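Response regulator receiver domain protein (CheY-like) (Methylobacillus flagellatus KT, PDB 3I42) probably serves as a CheY-like receiver module in two-component signalling, accepting a phosphoryl group that switches its interactions with partner proteins. Local coordinates at residues E17-L22 / A50-L55; Q29-M34 / S44-D49; S61-V66 / G92-E97; Q68-P73 / L98-L103. All blocks are in the same frame, centred on the assembly; numbering follows the deposited sequence.

In the fold
All four contacts lie within one receiver domain, whose parallel five-stranded sheet has the order 2-1-3-4-5 and helices on both faces. Contact 1 ties helix 13-25 to the central strand 50-54. Nested inside that chain loop is contact 2, at the edge strand 28-33, with centres about 10 Å apart. Contacts 3 and 4 follow later and interleave along the chain; both use helix 62-71, their centres are about 8 Å apart, and both touch the second subunit. Contacts 2 and 3, about 19 Å apart, lie on opposite sides of the chain's centre. Together an aromatic pair, two polar clusters and a helix-helix contact join the layers around the sheet that carries Asp54, the predicted phosphorylation site.

Contact 1: E17-L22 / A50-L55; sequences ETFKEL and AVFIDL
Phe19 lays the far end of its ring over one face of Phe52, with CZ at 3.5 Å from Phe52 CD1 and almost as near to CG. The overlap lies toward the rim: CE2 of Phe19 stands 4.1 Å above the plane of the Phe52 ring, while CE1 of Phe19 comes down beside the CB of Phe52 instead. With centroids 5.1 Å apart and planes inclined by 59°, the pair is neither a parallel stack nor a T-shaped one. Both rings have to reach for this meeting, since even the nearest CA atoms, those of the same two residues, are 9.6 Å apart. Phe19 spans the gap by holding CG anti to its own N (chi1 -158°), which sends the ring out from helix 13-25 toward the sheet; on strand 50-54, Phe52 swings CG away from its carbonyl carbon (chi1 -60°) and presents a face to it. This is how a doubly wound receiver domain builds one side of its core, a helix laid against the central parallel strand. Leu112 of helix 109-119 touches both rings, and Ile8 and Ala6 of strand 4-9 lie beside Phe19 and Phe52 respectively. An alanine in place of Phe19 would probably uncover this face of Phe52 and open a gap between helix and sheet. Two residues along the same strand, Asp54, the predicted phosphorylation site, is salt-bridged to Lys105. The phenylalanine pair itself is wholly apolar and buried, so dispersion and exclusion of water hold it, with no polar bond to fix the angle between the rings.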
loop_
_atom_site.group_PDB
_atom_site.type_symbol
_atom_site.label_atom_id
_atom_site.label_comp_id
_atom_site.label_asym_id
_atom_site.label_seq_id
_atom_site.Cartn_x
_atom_site.Cartn_y
_atom_site.Cartn_z
ATOM N N GLU A 17 20.173 13.795 -10.050
ATOM C CA GLU A 17 21.503 13.231 -10.186
ATOM C C GLU A 17 21.980 12.492 -8.926
ATOM O O GLU A 17 22.575 11.423 -9.022
ATOM C CB GLU A 17 22.479 14.353 -10.565
ATOM C CG GLU A 17 22.127 15.068 -11.906
ATOM C CD GLU A 17 22.994 16.337 -12.164
ATOM O OE1 GLU A 17 23.501 16.928 -11.172
ATOM O OE2 GLU A 17 23.156 16.755 -13.356
ATOM N N THR A 18 21.716 13.060 -7.748
ATOM C CA THR A 18 22.065 12.426 -6.468
ATOM C C THR A 18 21.331 11.106 -6.378
ATOM O O THR A 18 21.937 10.051 -6.197
ATOM C CB THR A 18 21.677 13.349 -5.286
ATOM O OG1 THR A 18 22.462 14.537 -5.350
ATOM C CG2 THR A 18 21.918 12.684 -3.929
ATOM N N PHE A 19 20.015 11.163 -6.550
ATOM C CA PHE A 19 19.181 9.971 -6.541
ATOM C C PHE A 19 19.762 8.929 -7.490
ATOM O O PHE A 19 19.917 7.788 -7.136
ATOM C CB PHE A 19 17.773 10.351 -7.009
ATOM C CG PHE A 19 16.705 9.400 -6.584
ATOM C CD1 PHE A 19 15.425 9.865 -6.314
ATOM C CD2 PHE A 19 16.966 8.042 -6.430
ATOM C CE1 PHE A 19 14.434 8.984 -5.923
ATOM C CE2 PHE A 19 15.971 7.159 -6.043
ATOM C CZ PHE A 19 14.724 7.624 -5.774
ATOM N N LYS A 20 20.072 9.347 -8.711
ATOM C CA LYS A 20 20.652 8.470 -9.712
ATOM C C LYS A 20 22.014 7.855 -9.269
ATOM O O LYS A 20 22.306 6.676 -9.562
ATOM C CB LYS A 20 20.781 9.270 -10.990
ATOM C CG LYS A 20 21.461 8.592 -12.154
ATOM C CD LYS A 20 21.778 9.705 -13.142
ATOM C CE LYS A 20 21.956 9.227 -14.566
ATOM N NZ LYS A 20 23.204 8.447 -14.744
ATOM N N GLU A 21 22.830 8.648 -8.568
ATOM C CA GLU A 21 24.108 8.173 -7.985
ATOM C C GLU A 21 23.881 7.079 -6.959
ATOM O O GLU A 21 24.537 6.044 -6.964
ATOM C CB GLU A 21 24.800 9.319 -7.258
ATOM C CG GLU A 21 25.518 10.342 -8.118
ATOM C CD GLU A 21 26.465 11.223 -7.267
ATOM O OE1 GLU A 21 26.149 12.429 -7.035
ATOM O OE2 GLU A 21 27.516 10.678 -6.815
ATOM N N LEU A 22 22.925 7.304 -6.071
ATOM C CA LEU A 22 22.627 6.324 -5.058
ATOM C C LEU A 22 22.187 5.004 -5.665
ATOM O O LEU A 22 22.665 3.947 -5.228
ATOM C CB LEU A 22 21.551 6.839 -4.112
ATOM C CG LEU A 22 21.762 8.102 -3.269
ATOM C CD1 LEU A 22 20.513 8.380 -2.429
ATOM C CD2 LEU A 22 23.035 8.036 -2.389
ATOM N N ALA A 50 11.829 -0.514 -12.075
ATOM C CA ALA A 50 11.361 0.336 -10.972
ATOM C C ALA A 50 11.261 1.777 -11.441
ATOM O O ALA A 50 12.128 2.270 -12.144
ATOM C CB ALA A 50 12.298 0.245 -9.778
ATOM N N VAL A 51 10.179 2.436 -11.054
ATOM C CA VAL A 51 9.957 3.824 -11.424
ATOM C C VAL A 51 9.741 4.609 -10.133
ATOM O O VAL A 51 8.844 4.275 -9.345
ATOM C CB VAL A 51 8.737 3.964 -12.394
ATOM C CG1 VAL A 51 8.435 5.428 -12.735
ATOM C CG2 VAL A 51 8.954 3.141 -13.679
ATOM N N PHE A 52 10.561 5.636 -9.910
ATOM C CA PHE A 52 10.472 6.449 -8.673
ATOM C C PHE A 52 9.846 7.764 -9.007
ATOM O O PHE A 52 10.388 8.503 -9.833
ATOM C CB PHE A 52 11.840 6.692 -8.016
ATOM C CG PHE A 52 12.532 5.422 -7.612
ATOM C CD1 PHE A 52 12.445 4.963 -6.309
ATOM C CD2 PHE A 52 13.273 4.702 -8.547
ATOM C CE1 PHE A 52 13.056 3.798 -5.923
ATOM C CE2 PHE A 52 13.906 3.517 -8.194
ATOM C CZ PHE A 52 13.787 3.050 -6.874
ATOM N N ILE A 53 8.699 8.042 -8.387
ATOM C CA ILE A 53 7.922 9.230 -8.748
ATOM C C ILE A 53 7.805 10.188 -7.573
ATOM O O ILE A 53 7.215 9.844 -6.555
ATOM C CB ILE A 53 6.495 8.854 -9.260
ATOM C CG1 ILE A 53 6.570 8.037 -10.544
ATOM C CG2 ILE A 53 5.662 10.107 -9.543
ATOM C CD1 ILE A 53 5.362 7.150 -10.760
ATOM N N ASP A 54 8.367 11.387 -7.721
ATOM C CA ASP A 54 8.102 12.472 -6.805
ATOM C C ASP A 54 6.623 12.799 -6.833
ATOM O O ASP A 54 6.000 12.832 -7.901
ATOM C CB ASP A 54 8.933 13.695 -7.190
ATOM C CG ASP A 54 9.070 14.701 -6.040
ATOM O OD1 ASP A 54 8.040 15.197 -5.512
ATOM O OD2 ASP A 54 10.227 14.991 -5.663
ATOM N N LEU A 55 6.031 13.026 -5.672
ATOM C CA LEU A 55 4.592 13.218 -5.648
ATOM C C LEU A 55 4.206 14.641 -6.062
ATOM O O LEU A 55 3.022 14.915 -6.319
ATOM C CB LEU A 55 3.994 12.840 -4.288
ATOM C CG LEU A 55 4.025 11.369 -3.905
ATOM C CD1 LEU A 55 3.248 11.148 -2.612
ATOM C CD2 LEU A 55 3.475 10.449 -4.985
#

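Contact 2: Q29-M34 / S44-D49; sequences QADYVM and STRGYD
One face of the Arg46 guanidinium carries Asp31 OD2, which sits 3.0 Å above the plane and toward its rim, while the same oxygen lies at the edge of the Tyr48 ring, in its plane. These groups join the first strand of a beta-alpha-beta crossover of the receiver fold to the link that leads into its second strand: Asp31 comes from strand 28-33, Arg46 and Tyr48 from the link between helix 36-45 and strand 50-54. The carboxylate and the phenol ring stand nearly perpendicular, with 87° between their planes. Tyr48 OH donates to Asp31 OD2 across 2.8 Å, meeting it on the anti side. Arg46 contributes in another way. Its NH1 is 3.2 Å from Asp31 OD2, an ion pair without a hydrogen bond, since the oxygen sits above the face and the N-H groups are directed elsewhere. A single carboxylate oxygen therefore serves both a directional bond and an ion pair. Were Asp31 replaced by an alanine, the Tyr48 hydroxyl would probably lose this acceptor and the arginine charge its mate, leaving the guanidinium less firmly held. Gln29, two residues before Asp31 on the same strand, crosses the arginine at about a right angle, its amide NE2 coming obliquely to Arg46 NH1. The Arg46 chain, bent at chi2 and chi3, curls back to reach this cluster, and its NE makes a weak bond of 3.4 Å to Tyr48 OH.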
loop_
_atom_site.group_PDB
_atom_site.type_symbol
_atom_site.label_atom_id
_atom_site.label_comp_id
_atom_site.label_asym_id
_atom_site.label_seq_id
_atom_site.Cartn_x
_atom_site.Cartn_y
_atom_site.Cartn_z
ATOM N N GLN A 29 21.010 0.484 -13.131
ATOM C CA GLN A 29 21.177 1.549 -14.114
ATOM C C GLN A 29 19.942 2.443 -13.995
ATOM O O GLN A 29 18.832 1.929 -13.863
ATOM C CB GLN A 29 21.300 0.994 -15.536
ATOM C CG GLN A 29 21.919 2.002 -16.518
ATOM C CD GLN A 29 21.211 2.037 -17.880
ATOM O OE1 GLN A 29 21.284 1.072 -18.661
ATOM N NE2 GLN A 29 20.536 3.166 -18.175
ATOM N N ALA A 30 20.127 3.759 -14.056
ATOM C CA ALA A 30 19.042 4.694 -13.780
ATOM C C ALA A 30 19.050 5.885 -14.709
ATOM O O ALA A 30 20.099 6.478 -14.898
ATOM C CB ALA A 30 19.120 5.173 -12.340
ATOM N N ASP A 31 17.888 6.214 -15.299
ATOM C CA ASP A 31 17.667 7.483 -16.013
ATOM C C ASP A 31 16.757 8.351 -15.180
ATOM O O ASP A 31 16.006 7.874 -14.332
ATOM C CB ASP A 31 16.950 7.284 -17.360
ATOM C CG ASP A 31 17.533 6.148 -18.189
ATOM O OD1 ASP A 31 18.728 5.835 -18.014
ATOM O OD2 ASP A 31 16.793 5.569 -19.023
ATOM N N TYR A 32 16.786 9.628 -15.465
ATOM C CA TYR A 32 15.839 10.508 -14.858
ATOM C C TYR A 32 15.178 11.374 -15.926
ATOM O O TYR A 32 15.780 11.672 -16.959
ATOM C CB TYR A 32 16.486 11.340 -13.751
ATOM C CG TYR A 32 17.412 12.486 -14.164
ATOM C CD1 TYR A 32 16.895 13.743 -14.497
ATOM C CD2 TYR A 32 18.818 12.326 -14.149
ATOM C CE1 TYR A 32 17.738 14.798 -14.858
ATOM C CE2 TYR A 32 19.682 13.365 -14.514
ATOM C CZ TYR A 32 19.127 14.603 -14.863
ATOM O OH TYR A 32 19.948 15.654 -15.207
ATOM N N VAL A 33 13.944 11.771 -15.660
ATOM C CA VAL A 33 13.263 12.748 -16.471
ATOM C C VAL A 33 12.691 13.742 -15.505
ATOM O O VAL A 33 12.576 13.449 -14.318
ATOM C CB VAL A 33 12.137 12.088 -17.316
ATOM C CG1 VAL A 33 12.733 11.270 -18.409
ATOM C CG2 VAL A 33 11.254 11.244 -16.437
ATOM N N MET A 34 12.324 14.916 -15.991
ATOM C CA MET A 34 11.963 16.016 -15.079
ATOM C C MET A 34 10.474 16.433 -15.135
ATOM O O MET A 34 10.085 17.439 -14.546
ATOM C CB MET A 34 12.921 17.207 -15.270
ATOM C CG MET A 34 14.370 16.950 -14.751
ATOM S SD MET A 34 15.602 18.283 -15.146
ATOM C CE MET A 34 15.975 17.880 -16.849
ATOM N N SER A 44 7.065 4.771 -22.708
ATOM C CA SER A 44 6.687 4.320 -24.043
ATOM C C SER A 44 7.834 3.494 -24.596
ATOM O O SER A 44 7.698 2.296 -24.838
ATOM C CB SER A 44 6.473 5.508 -25.003
ATOM O OG SER A 44 5.352 6.305 -24.663
ATOM N N THR A 45 8.971 4.151 -24.763
ATOM C CA THR A 45 10.064 3.608 -25.549
ATOM C C THR A 45 10.895 2.551 -24.809
ATOM O O THR A 45 11.337 1.568 -25.421
ATOM C CB THR A 45 10.965 4.751 -26.088
ATOM O OG1 THR A 45 11.679 5.347 -24.996
ATOM C CG2 THR A 45 10.118 5.831 -26.788
ATOM N N ARG A 46 11.120 2.750 -23.509
ATOM C CA ARG A 46 11.970 1.835 -22.733
ATOM C C ARG A 46 11.192 1.187 -21.591
ATOM O O ARG A 46 10.254 1.783 -21.053
ATOM C CB ARG A 46 13.186 2.561 -22.147
ATOM C CG ARG A 46 13.774 3.709 -22.985
ATOM C CD ARG A 46 15.318 3.707 -22.933
ATOM N NE ARG A 46 15.855 3.264 -21.631
ATOM C CZ ARG A 46 17.145 3.016 -21.366
ATOM N NH1 ARG A 46 17.498 2.622 -20.145
ATOM N NH2 ARG A 46 18.084 3.158 -22.305
ATOM N N GLY A 47 11.590 -0.028 -21.218
ATOM C CA GLY A 47 10.995 -0.739 -20.073
ATOM C C GLY A 47 11.856 -0.518 -18.841
ATOM O O GLY A 47 13.073 -0.358 -18.947
ATOM N N TYR A 48 11.225 -0.480 -17.680
ATOM C CA TYR A 48 11.921 -0.271 -16.429
ATOM C C TYR A 48 11.436 -1.260 -15.425
ATOM O O TYR A 48 10.279 -1.653 -15.445
ATOM C CB TYR A 48 11.677 1.139 -15.915
ATOM C CG TYR A 48 12.318 2.174 -16.792
ATOM C CD1 TYR A 48 13.693 2.449 -16.691
ATOM C CD2 TYR A 48 11.575 2.864 -17.739
ATOM C CE1 TYR A 48 14.301 3.392 -17.518
ATOM C CE2 TYR A 48 12.176 3.810 -18.585
ATOM C CZ TYR A 48 13.522 4.075 -18.465
ATOM O OH TYR A 48 14.110 5.022 -19.283
ATOM N N ASP A 49 12.326 -1.661 -14.529
ATOM C CA ASP A 49 11.951 -2.529 -13.441
ATOM C C ASP A 49 11.333 -1.740 -12.291
ATOM O O ASP A 49 10.467 -2.251 -11.588
ATOM C CB ASP A 49 13.188 -3.296 -12.947
ATOM C CG ASP A 49 13.845 -4.125 -14.063
ATOM O OD1 ASP A 49 13.309 -5.210 -14.385
ATOM O OD2 ASP A 49 14.872 -3.683 -14.623
#

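Contact 3: S61-V66 / G92-E97; sequences SGLALV and GKEACE
Leu63 and Glu94 set their side chains at about a right angle, so that the forked end of the leucine fits against the flank of the glutamate. The two branches of Leu63 divide the work. CD1 packs on the backbone of the opposing helix, 3.8 Å from Ala95 N and scarcely farther from Ala95 CA, with Glu94 CB at 4.1 Å and Ala95 CB at 4.3 Å. CD2 instead meets the end of the glutamate, 3.8 Å from Glu94 OE1. Placing CG anti to the backbone N (chi1 180°) carries the branched end of Leu63 out toward this helix. The small Ala95 is consistent with the close approach of the backbones, Leu63 CA and Ala95 CA being 6.4 Å apart. In the alternating strand-helix order of the CheY-like fold, helices 62-71 and 93-98 are neighbours on one face of the sheet, and they touch here close to their N-termini. Ser61 caps the first of them, its OG accepting from Ala64 N at 2.9 Å. Glu94, bent at chi2, places OE1 where it forms a salt bridge with Lys67 of helix 62-71, so a charged pair links the same two helices beside the leucine. Elsewhere on helix 93-98, Lys93 NZ reaches Glu97 OE2 at 2.8 Å from above the carboxylate plane; Cys96, pointing away from helix 62-71, is joined through SG by a disulfide to Cys96 SG of the second subunit.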
loop_
_atom_site.group_PDB
_atom_site.type_symbol
_atom_site.label_atom_id
_atom_site.label_comp_id
_atom_site.label_asym_id
_atom_site.label_seq_id
_atom_site.Cartn_x
_atom_site.Cartn_y
_atom_site.Cartn_z
ATOM N N SER A 61 0.277 15.709 -10.580
ATOM C CA SER A 61 0.568 15.071 -9.292
ATOM C C SER A 61 1.229 13.718 -9.549
ATOM O O SER A 61 1.099 13.160 -10.639
ATOM C CB SER A 61 -0.693 14.893 -8.432
ATOM O OG SER A 61 -1.490 13.820 -8.912
ATOM N N GLY A 62 1.972 13.209 -8.569
ATOM C CA GLY A 62 2.580 11.892 -8.709
ATOM C C GLY A 62 1.505 10.832 -8.844
ATOM O O GLY A 62 1.621 9.881 -9.634
ATOM N N LEU A 63 0.442 11.006 -8.078
ATOM C CA LEU A 63 -0.684 10.089 -8.136
ATOM C C LEU A 63 -1.377 10.021 -9.513
ATOM O O LEU A 63 -1.628 8.938 -10.018
ATOM C CB LEU A 63 -1.718 10.410 -7.046
ATOM C CG LEU A 63 -2.892 9.410 -7.152
ATOM C CD1 LEU A 63 -2.547 8.106 -6.447
ATOM C CD2 LEU A 63 -4.231 10.011 -6.629
ATOM N N ALA A 64 -1.688 11.166 -10.104
ATOM C CA ALA A 64 -2.290 11.158 -11.429
ATOM C C ALA A 64 -1.290 10.544 -12.428
ATOM O O ALA A 64 -1.676 9.841 -13.355
ATOM C CB ALA A 64 -2.690 12.578 -11.845
ATOM N N LEU A 65 0.003 10.774 -12.238
ATOM C CA LEU A 65 0.981 10.183 -13.163
ATOM C C LEU A 65 1.058 8.656 -13.070
ATOM O O LEU A 65 1.142 7.983 -14.090
ATOM C CB LEU A 65 2.382 10.802 -13.010
ATOM C CG LEU A 65 3.434 10.224 -13.957
ATOM C CD1 LEU A 65 3.117 10.541 -15.441
ATOM C CD2 LEU A 65 4.792 10.784 -13.613
ATOM N N VAL A 66 1.049 8.088 -11.870
ATOM C CA VAL A 66 1.232 6.633 -11.775
ATOM C C VAL A 66 0.028 5.890 -12.414
ATOM O O VAL A 66 0.197 4.846 -13.027
ATOM C CB VAL A 66 1.506 6.167 -10.334
ATOM C CG1 VAL A 66 0.285 6.262 -9.507
ATOM C CG2 VAL A 66 2.027 4.720 -10.323
ATOM N N GLY A 92 -2.868 9.156 0.524
ATOM C CA GLY A 92 -4.178 8.682 0.918
ATOM C C GLY A 92 -4.427 7.262 0.471
ATOM O O GLY A 92 -3.500 6.503 0.169
ATOM N N LYS A 93 -5.702 6.912 0.420
ATOM C CA LYS A 93 -6.173 5.584 0.041
ATOM C C LYS A 93 -5.689 5.078 -1.334
ATOM O O LYS A 93 -5.234 3.939 -1.448
ATOM C CB LYS A 93 -7.701 5.593 0.085
ATOM C CG LYS A 93 -8.310 4.285 -0.225
ATOM C CD LYS A 93 -9.801 4.378 -0.087
ATOM C CE LYS A 93 -10.399 3.032 -0.408
ATOM N NZ LYS A 93 -10.074 2.644 -1.804
ATOM N N GLU A 94 -5.835 5.917 -2.365
ATOM C CA GLU A 94 -5.429 5.586 -3.740
ATOM C C GLU A 94 -3.908 5.473 -3.896
ATOM O O GLU A 94 -3.429 4.639 -4.643
ATOM C CB GLU A 94 -5.988 6.611 -4.745
ATOM C CG GLU A 94 -7.375 6.267 -5.308
ATOM C CD GLU A 94 -7.561 6.742 -6.764
ATOM O OE1 GLU A 94 -7.424 7.983 -7.002
ATOM O OE2 GLU A 94 -7.831 5.877 -7.658
ATOM N N ALA A 95 -3.164 6.311 -3.186
ATOM C CA ALA A 95 -1.695 6.227 -3.182
ATOM C C ALA A 95 -1.204 4.907 -2.584
ATOM O O ALA A 95 -0.357 4.235 -3.156
ATOM C CB ALA A 95 -1.083 7.423 -2.461
ATOM N N CYS A 96 -1.750 4.534 -1.435
ATOM C CA CYS A 96 -1.556 3.189 -0.890
ATOM C C CYS A 96 -1.843 2.092 -1.928
ATOM O O CYS A 96 -1.080 1.124 -2.063
ATOM C CB CYS A 96 -2.441 2.997 0.339
ATOM S SG CYS A 96 -1.957 3.989 1.786
ATOM N N GLU A 97 -2.911 2.262 -2.707
ATOM C CA GLU A 97 -3.307 1.207 -3.641
ATOM C C GLU A 97 -2.446 1.152 -4.893
ATOM O O GLU A 97 -2.147 0.065 -5.381
ATOM C CB GLU A 97 -4.785 1.336 -3.992
ATOM C CG GLU A 97 -5.682 1.134 -2.773
ATOM C CD GLU A 97 -7.136 1.416 -3.042
ATOM O OE1 GLU A 97 -7.404 2.222 -3.947
ATOM O OE2 GLU A 97 -8.006 0.841 -2.345
#

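Contact 4: Q68-P73 / L98-L103; sequences QLRALP and LFDFYL
Arg70 grips the carbonyl oxygen of Leu98 with two nitrogens at once, joining helix 62-71 to the turn that leads from helix 93-98 into edge strand 101-104 of the receiver fold. The hydrogen bonds are side-on and short but bent, as expected when two donors share one oxygen: NE reaches Leu98 O at 2.9 Å, with an N-H...O angle of 139°, and NH2 reaches the same oxygen at 2.7 Å. That oxygen lies near the guanidinium plane, yet the two donors see the carbonyl differently, NE only slightly tilted from its plane and NH2 well above it. The fork probably fixes the rotation of the arginine end, and it gives the carbonyl two donors where helix 93-98 runs out. A chain extended from CG to NE (chi3 -178°) gives Arg70 the length to get there. The ionic part comes from Asp100, whose OD2 pairs with Arg70 NH2 at 3.2 Å; carboxylate and guanidinium are turned 87° apart, and NH2 approaches from above the carboxylate plane, with a weak bond to OD1 beside it. OD2 also accepts from the backbone N of Phe80, which ties this turn to strand 79-84. The apolar part is small. Leu98, which also touches Leu63, Val66 and Lys67 of helix 62-71, crosses the aliphatic stem of Arg70 at a slant with one branch, its CD2 4.0 Å from Arg70 CD.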
loop_
_atom_site.group_PDB
_atom_site.type_symbol
_atom_site.label_atom_id
_atom_site.label_comp_id
_atom_site.label_asym_id
_atom_site.label_seq_id
_atom_site.Cartn_x
_atom_site.Cartn_y
_atom_site.Cartn_z
ATOM N N GLN A 68 -1.562 6.895 -15.070
ATOM C CA GLN A 68 -1.260 6.876 -16.522
ATOM C C GLN A 68 -0.225 5.836 -16.902
ATOM O O GLN A 68 -0.407 5.094 -17.875
ATOM C CB GLN A 68 -0.764 8.226 -17.079
ATOM C CG GLN A 68 -1.416 9.535 -16.583
ATOM C CD GLN A 68 -2.940 9.508 -16.565
ATOM O OE1 GLN A 68 -3.564 9.239 -17.587
ATOM N NE2 GLN A 68 -3.548 9.814 -15.398
ATOM N N LEU A 69 0.884 5.798 -16.163
ATOM C CA LEU A 69 1.993 4.877 -16.465
ATOM C C LEU A 69 1.587 3.413 -16.350
ATOM O O LEU A 69 1.975 2.592 -17.190
ATOM C CB LEU A 69 3.205 5.159 -15.556
ATOM C CG LEU A 69 3.826 6.555 -15.584
ATOM C CD1 LEU A 69 4.973 6.670 -14.548
ATOM C CD2 LEU A 69 4.338 6.911 -16.978
ATOM N N ARG A 70 0.796 3.090 -15.331
ATOM C CA ARG A 70 0.253 1.743 -15.184
ATOM C C ARG A 70 -0.600 1.303 -16.377
ATOM O O ARG A 70 -0.691 0.106 -16.674
ATOM C CB ARG A 70 -0.597 1.646 -13.931
ATOM C CG ARG A 70 0.201 1.481 -12.643
ATOM C CD ARG A 70 -0.699 1.000 -11.505
ATOM N NE ARG A 70 0.048 0.876 -10.258
ATOM C CZ ARG A 70 0.893 -0.116 -9.986
ATOM N NH1 ARG A 70 1.119 -1.091 -10.878
ATOM N NH2 ARG A 70 1.531 -0.120 -8.825
ATOM N N ALA A 71 -1.247 2.269 -17.034
ATOM C CA ALA A 71 -2.154 1.974 -18.141
ATOM C C ALA A 71 -1.427 1.890 -19.481
ATOM O O ALA A 71 -2.011 1.479 -20.463
ATOM C CB ALA A 71 -3.308 3.004 -18.201
ATOM N N LEU A 72 -0.160 2.276 -19.534
ATOM C CA LEU A 72 0.619 2.087 -20.749
ATOM C C LEU A 72 0.805 0.603 -21.057
ATOM O O LEU A 72 0.797 -0.230 -20.135
ATOM C CB LEU A 72 1.975 2.757 -20.636
ATOM C CG LEU A 72 2.005 4.252 -20.855
ATOM C CD1 LEU A 72 3.353 4.800 -20.403
ATOM C CD2 LEU A 72 1.770 4.560 -22.317
ATOM N N PRO A 73 0.958 0.254 -22.353
ATOM C CA PRO A 73 1.223 -1.144 -22.641
ATOM C C PRO A 73 2.685 -1.426 -22.322
ATOM O O PRO A 73 3.603 -0.827 -22.930
ATOM C CB PRO A 73 0.959 -1.273 -24.151
ATOM C CG PRO A 73 0.608 0.110 -24.649
ATOM C CD PRO A 73 1.029 1.074 -23.576
ATOM N N LEU A 98 -2.053 2.313 -5.405
ATOM C CA LEU A 98 -1.409 2.403 -6.732
ATOM C C LEU A 98 0.118 2.394 -6.749
ATOM O O LEU A 98 0.730 2.196 -7.810
ATOM C CB LEU A 98 -1.904 3.654 -7.450
ATOM C CG LEU A 98 -3.340 3.650 -7.968
ATOM C CD1 LEU A 98 -3.860 5.065 -7.956
ATOM C CD2 LEU A 98 -3.378 3.055 -9.369
ATOM N N PHE A 99 0.747 2.638 -5.598
ATOM C CA PHE A 99 2.213 2.475 -5.537
ATOM C C PHE A 99 2.555 1.178 -4.835
ATOM O O PHE A 99 1.790 0.683 -4.021
ATOM C CB PHE A 99 2.864 3.617 -4.799
ATOM C CG PHE A 99 2.856 4.894 -5.536
ATOM C CD1 PHE A 99 3.859 5.183 -6.462
ATOM C CD2 PHE A 99 1.871 5.839 -5.281
ATOM C CE1 PHE A 99 3.867 6.394 -7.151
ATOM C CE2 PHE A 99 1.859 7.058 -5.974
ATOM C CZ PHE A 99 2.863 7.342 -6.907
ATOM N N ASP A 100 3.710 0.625 -5.159
ATOM C CA ASP A 100 4.147 -0.622 -4.556
ATOM C C ASP A 100 5.044 -0.371 -3.336
ATOM O O ASP A 100 5.057 -1.172 -2.401
ATOM C CB ASP A 100 4.885 -1.453 -5.614
ATOM C CG ASP A 100 4.026 -1.732 -6.847
ATOM O OD1 ASP A 100 3.012 -2.446 -6.711
ATOM O OD2 ASP A 100 4.365 -1.233 -7.940
ATOM N N PHE A 101 5.795 0.728 -3.371
ATOM C CA PHE A 101 6.734 1.088 -2.305
ATOM C C PHE A 101 6.674 2.576 -2.088
ATOM O O PHE A 101 6.248 3.334 -2.945
ATOM C CB PHE A 101 8.196 0.677 -2.641
ATOM C CG PHE A 101 8.354 -0.768 -3.048
ATOM C CD1 PHE A 101 8.524 -1.766 -2.100
ATOM C CD2 PHE A 101 8.331 -1.130 -4.386
ATOM C CE1 PHE A 101 8.648 -3.091 -2.489
ATOM C CE2 PHE A 101 8.479 -2.466 -4.785
ATOM C CZ PHE A 101 8.629 -3.439 -3.849
ATOM N N TYR A 102 7.111 3.005 -0.921
ATOM C CA TYR A 102 6.948 4.380 -0.532
ATOM C C TYR A 102 8.254 4.803 0.134
ATOM O O TYR A 102 8.803 4.051 0.910
ATOM C CB TYR A 102 5.725 4.528 0.412
ATOM C CG TYR A 102 4.537 3.638 0.038
ATOM C CD1 TYR A 102 3.452 4.124 -0.750
ATOM C CD2 TYR A 102 4.490 2.313 0.461
ATOM C CE1 TYR A 102 2.345 3.274 -1.097
ATOM C CE2 TYR A 102 3.416 1.466 0.106
ATOM C CZ TYR A 102 2.357 1.955 -0.661
ATOM O OH TYR A 102 1.333 1.085 -0.968
ATOM N N LEU A 103 8.746 5.988 -0.230
ATOM C CA LEU A 103 9.972 6.595 0.282
ATOM C C LEU A 103 9.640 7.967 0.821
ATOM O O LEU A 103 8.800 8.680 0.272
ATOM C CB LEU A 103 10.984 6.778 -0.852
ATOM C CG LEU A 103 11.779 5.548 -1.245
ATOM C CD1 LEU A 103 12.582 5.838 -2.491
ATOM C CD2 LEU A 103 12.708 5.152 -0.085
#